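Local coordinates for protein prokaryotic transcription elongation factor GreA/GreB (Nitrosomonas europaea, PDB 2PN0) that probably binds RNA polymerase and takes part in transcription elongation, at residues 104-110 with 121-127. Numbering follows the deposited sequence.
Sequences LAQGDEI and RVRIVEV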
ATOM      1  N   LEU A 104     -10.904  -9.780  -4.631  1.00 15.12           N
ATOM      2  CA  LEU A 104     -10.016 -10.664  -5.393  1.00 14.80           C
ATOM      3  C   LEU A 104     -10.262 -12.122  -4.935  1.00 14.98           C
ATOM      4  O   LEU A 104     -10.977 -12.372  -3.929  1.00 14.59           O
ATOM      5  CB  LEU A 104      -8.555 -10.287  -5.178  1.00 15.14           C
ATOM      6  CG  LEU A 104      -8.187  -8.929  -5.765  1.00 14.80           C
ATOM      7  CD1 LEU A 104      -6.634  -8.845  -5.644  1.00 16.96           C
ATOM      8  CD2 LEU A 104      -8.651  -8.809  -7.185  1.00 16.02           C
ATOM      9  N   ALA A 105      -9.710 -13.082  -5.675  1.00 15.06           N
ATOM     10  CA  ALA A 105      -9.895 -14.497  -5.317  1.00 15.24           C
ATOM     11  C   ALA A 105      -8.574 -15.287  -5.337  1.00 15.07           C
ATOM     12  O   ALA A 105      -7.617 -14.861  -5.980  1.00 14.31           O
ATOM     13  CB  ALA A 105     -10.890 -15.134  -6.250  1.00 17.01           C
ATOM     14  N   GLN A 106      -8.545 -16.421  -4.627  1.00 15.53           N
ATOM     15  CA  GLN A 106      -7.416 -17.349  -4.655  1.00 16.62           C
ATOM     16  C   GLN A 106      -7.009 -17.604  -6.109  1.00 17.02           C
ATOM     17  O   GLN A 106      -7.873 -17.799  -6.987  1.00 17.10           O
ATOM     18  CB  GLN A 106      -7.799 -18.678  -3.957  1.00 18.63           C
ATOM     19  CG  GLN A 106      -6.621 -19.634  -3.640  1.00 19.98           C
ATOM     20  CD  GLN A 106      -6.186 -20.487  -4.849  1.00 23.26           C
ATOM     21  OE1 GLN A 106      -6.939 -20.621  -5.820  1.00 25.53           O
ATOM     22  NE2 GLN A 106      -4.970 -21.031  -4.807  1.00 25.14           N
ATOM     23  N   GLY A 107      -5.703 -17.567  -6.369  1.00 15.73           N
ATOM     24  CA  GLY A 107      -5.189 -17.755  -7.709  1.00 15.72           C
ATOM     25  C   GLY A 107      -4.897 -16.457  -8.454  1.00 15.59           C
ATOM     26  O   GLY A 107      -4.114 -16.482  -9.422  1.00 14.82           O
ATOM     27  N   ASP A 108      -5.516 -15.342  -8.013  1.00 15.48           N
ATOM     28  CA  ASP A 108      -5.366 -14.053  -8.680  1.00 15.57           C
ATOM     29  C   ASP A 108      -3.954 -13.545  -8.464  1.00 15.38           C
ATOM     30  O   ASP A 108      -3.329 -13.827  -7.427  1.00 16.89           O
ATOM     31  CB  ASP A 108      -6.351 -13.000  -8.160  1.00 15.91           C
ATOM     32  CG  ASP A 108      -7.735 -13.168  -8.719  1.00 17.73           C
ATOM     33  OD1 ASP A 108      -7.915 -14.020  -9.632  1.00 18.49           O
ATOM     34  OD2 ASP A 108      -8.655 -12.471  -8.217  1.00 18.89           O
ATOM     35  N   GLU A 109      -3.430 -12.850  -9.458  1.00 14.40           N
ATOM     36  CA  GLU A 109      -2.094 -12.250  -9.321  1.00 15.95           C
ATOM     37  C   GLU A 109      -2.167 -10.717  -9.300  1.00 16.02           C
ATOM     38  O   GLU A 109      -2.970 -10.100 -10.019  1.00 15.95           O
ATOM     39  CB  GLU A 109      -1.170 -12.777 -10.448  1.00 15.47           C
ATOM     40  CG  GLU A 109      -0.856 -14.280 -10.229  1.00 17.32           C
ATOM     41  CD  GLU A 109      -0.079 -14.970 -11.371  1.00 19.76           C
ATOM     42  OE1 GLU A 109       0.084 -14.399 -12.471  1.00 19.22           O
ATOM     43  OE2 GLU A 109       0.390 -16.101 -11.100  1.00 24.44           O
ATOM     44  N   ILE A 110      -1.345 -10.097  -8.459  1.00 14.79           N
ATOM     45  CA  ILE A 110      -1.269  -8.635  -8.477  1.00 14.54           C
ATOM     46  C   ILE A 110       0.185  -8.311  -8.290  1.00 12.80           C
ATOM     47  O   ILE A 110       0.996  -9.201  -7.993  1.00 14.12           O
ATOM     48  CB  ILE A 110      -2.134  -7.940  -7.373  1.00 15.07           C
ATOM     49  CG1 ILE A 110      -1.831  -8.499  -5.991  1.00 14.33           C
ATOM     50  CG2 ILE A 110      -3.638  -8.027  -7.729  1.00 17.22           C
ATOM     51  CD1 ILE A 110      -2.641  -7.679  -4.873  1.00 18.33           C
ATOM     52  N   ARG A 121       5.739  -9.246  -8.065  1.00 13.88           N
ATOM     53  CA  ARG A 121       4.524  -9.889  -8.564  1.00 13.46           C
ATOM     54  C   ARG A 121       4.183 -11.152  -7.720  1.00 13.90           C
ATOM     55  O   ARG A 121       5.032 -12.046  -7.550  1.00 15.24           O
ATOM     56  CB  ARG A 121       4.669 -10.288 -10.042  1.00 13.68           C
ATOM     57  CG  ARG A 121       3.341 -10.843 -10.629  1.00 13.11           C
ATOM     58  CD  ARG A 121       3.447 -10.948 -12.159  1.00 14.25           C
ATOM     59  NE  ARG A 121       2.213 -11.435 -12.772  1.00 16.07           N
ATOM     60  CZ  ARG A 121       1.113 -10.704 -12.982  1.00 18.76           C
ATOM     61  NH1 ARG A 121       1.053  -9.418 -12.624  1.00 17.46           N
ATOM     62  NH2 ARG A 121       0.035 -11.293 -13.518  1.00 19.77           N
ATOM     63  N   VAL A 122       2.965 -11.209  -7.206  1.00 14.66           N
ATOM     64  CA  VAL A 122       2.595 -12.244  -6.232  1.00 14.73           C
ATOM     65  C   VAL A 122       1.309 -12.926  -6.668  1.00 15.69           C
ATOM     66  O   VAL A 122       0.496 -12.329  -7.382  1.00 15.51           O
ATOM     67  CB  VAL A 122       2.412 -11.680  -4.805  1.00 14.76           C
ATOM     68  CG1 VAL A 122       3.769 -11.155  -4.253  1.00 16.44           C
ATOM     69  CG2 VAL A 122       1.325 -10.531  -4.751  1.00 14.57           C
ATOM     70  N   ARG A 123       1.138 -14.181  -6.233  1.00 15.77           N
ATOM     71  CA  ARG A 123      -0.113 -14.860  -6.472  1.00 16.73           C
ATOM     72  C   ARG A 123      -0.755 -15.162  -5.142  1.00 15.11           C
ATOM     73  O   ARG A 123      -0.070 -15.528  -4.196  1.00 13.77           O
ATOM     74  CB  ARG A 123       0.151 -16.187  -7.210  1.00 16.57           C
ATOM     75  CG  ARG A 123      -1.106 -17.010  -7.492  1.00 20.62           C
ATOM     76  CD  ARG A 123      -0.701 -18.403  -8.023  1.00 20.96           C
ATOM     77  NE  ARG A 123       0.006 -18.290  -9.301  1.00 27.54           N
ATOM     78  CZ  ARG A 123       0.587 -19.319  -9.922  1.00 31.66           C
ATOM     79  NH1 ARG A 123       0.564 -20.529  -9.352  1.00 32.43           N
ATOM     80  NH2 ARG A 123       1.204 -19.141 -11.096  1.00 33.11           N
ATOM     81  N   ILE A 124      -2.075 -15.051  -5.086  1.00 13.55           N
ATOM     82  CA  ILE A 124      -2.782 -15.416  -3.880  1.00 13.62           C
ATOM     83  C   ILE A 124      -2.863 -16.926  -3.800  1.00 14.55           C
ATOM     84  O   ILE A 124      -3.496 -17.571  -4.648  1.00 15.21           O
ATOM     85  CB  ILE A 124      -4.212 -14.826  -3.844  1.00 13.59           C
ATOM     86  CG1 ILE A 124      -4.156 -13.271  -3.816  1.00 15.16           C
ATOM     87  CG2 ILE A 124      -4.996 -15.428  -2.633  1.00 13.11           C
ATOM     88  CD1 ILE A 124      -5.489 -12.588  -3.999  1.00 15.14           C
ATOM     89  N   VAL A 125      -2.196 -17.487  -2.790  1.00 14.82           N
ATOM     90  CA  VAL A 125      -2.098 -18.937  -2.667  1.00 16.42           C
ATOM     91  C   VAL A 125      -3.249 -19.517  -1.826  1.00 16.76           C
ATOM     92  O   VAL A 125      -3.686 -20.675  -2.063  1.00 17.89           O
ATOM     93  CB  VAL A 125      -0.683 -19.415  -2.192  1.00 17.37           C
ATOM     94  CG1 VAL A 125       0.364 -19.036  -3.200  1.00 18.91           C
ATOM     95  CG2 VAL A 125      -0.328 -18.879  -0.877  1.00 21.13           C
ATOM     96  N   GLU A 126      -3.777 -18.710  -0.910  1.00 16.35           N
ATOM     97  CA  GLU A 126      -4.838 -19.146   0.022  1.00 17.07           C
ATOM     98  C   GLU A 126      -5.528 -17.953   0.639  1.00 16.87           C
ATOM     99  O   GLU A 126      -4.907 -16.912   0.870  1.00 16.57           O
ATOM    100  CB  GLU A 126      -4.230 -19.993   1.148  1.00 16.61           C
ATOM    101  CG  GLU A 126      -5.266 -20.723   2.025  1.00 16.96           C
ATOM    102  CD  GLU A 126      -4.667 -21.682   3.020  1.00 18.77           C
ATOM    103  OE1 GLU A 126      -3.418 -21.781   3.135  1.00 20.90           O
ATOM    104  OE2 GLU A 126      -5.474 -22.330   3.720  1.00 18.53           O
ATOM    105  N   VAL A 127      -6.816 -18.117   0.916  1.00 16.68           N
ATOM    106  CA  VAL A 127      -7.605 -17.102   1.629  1.00 17.52           C
ATOM    107  C   VAL A 127      -8.193 -17.794   2.864  1.00 19.02           C
ATOM    108  O   VAL A 127      -8.693 -18.897   2.751  1.00 18.30           O
ATOM    109  CB  VAL A 127      -8.717 -16.585   0.714  1.00 16.47           C
ATOM    110  CG1 VAL A 127      -9.600 -15.602   1.453  1.00 19.61           C
ATOM    111  CG2 VAL A 127      -8.103 -15.903  -0.537  1.00 18.21           C
TER
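An antiparallel beta-hairpin pairing at the surface of the GreA/GreB C-terminal, FKBP-like domain joins the start of strand 109-113 and the turn before it to strand 119-128, the central strand of a three-stranded antiparallel sheet, with strand 62-67 along its other edge. Ile110 and Val122 form a hydrogen-bonded pair (Ile110 N to Val122 O 3.1 Å, Val122 N to Ile110 O 2.9 Å). The pairing extends back into the loop ahead of strand 109-113, as Ile124 N donates to Asp108 O (2.9 Å) and Gly107 N to Ile124 O (2.8 Å). A type II turn from Ala105 to Asp108 places Gly107 at a positive phi; within it, Asp108 OD2 accepts a hydrogen bond from Ala105 N (2.8 Å). Ile124 CD1 packs 4.0 Å from Leu104 CB, and Ile110 CG1 lies 4.0 Å from Val122 CG2. Glu109 OE2 forms a salt bridge with Arg123 NE (2.9 Å), and Glu109 OE1 a longer one with Arg121 NH2 (3.3 Å); Arg121 also pairs with Glu111. Backbone bonds thus set the register, while Glu109 and Arg123 put charge on one face and Ile110 and Val122 aliphatic groups on the other.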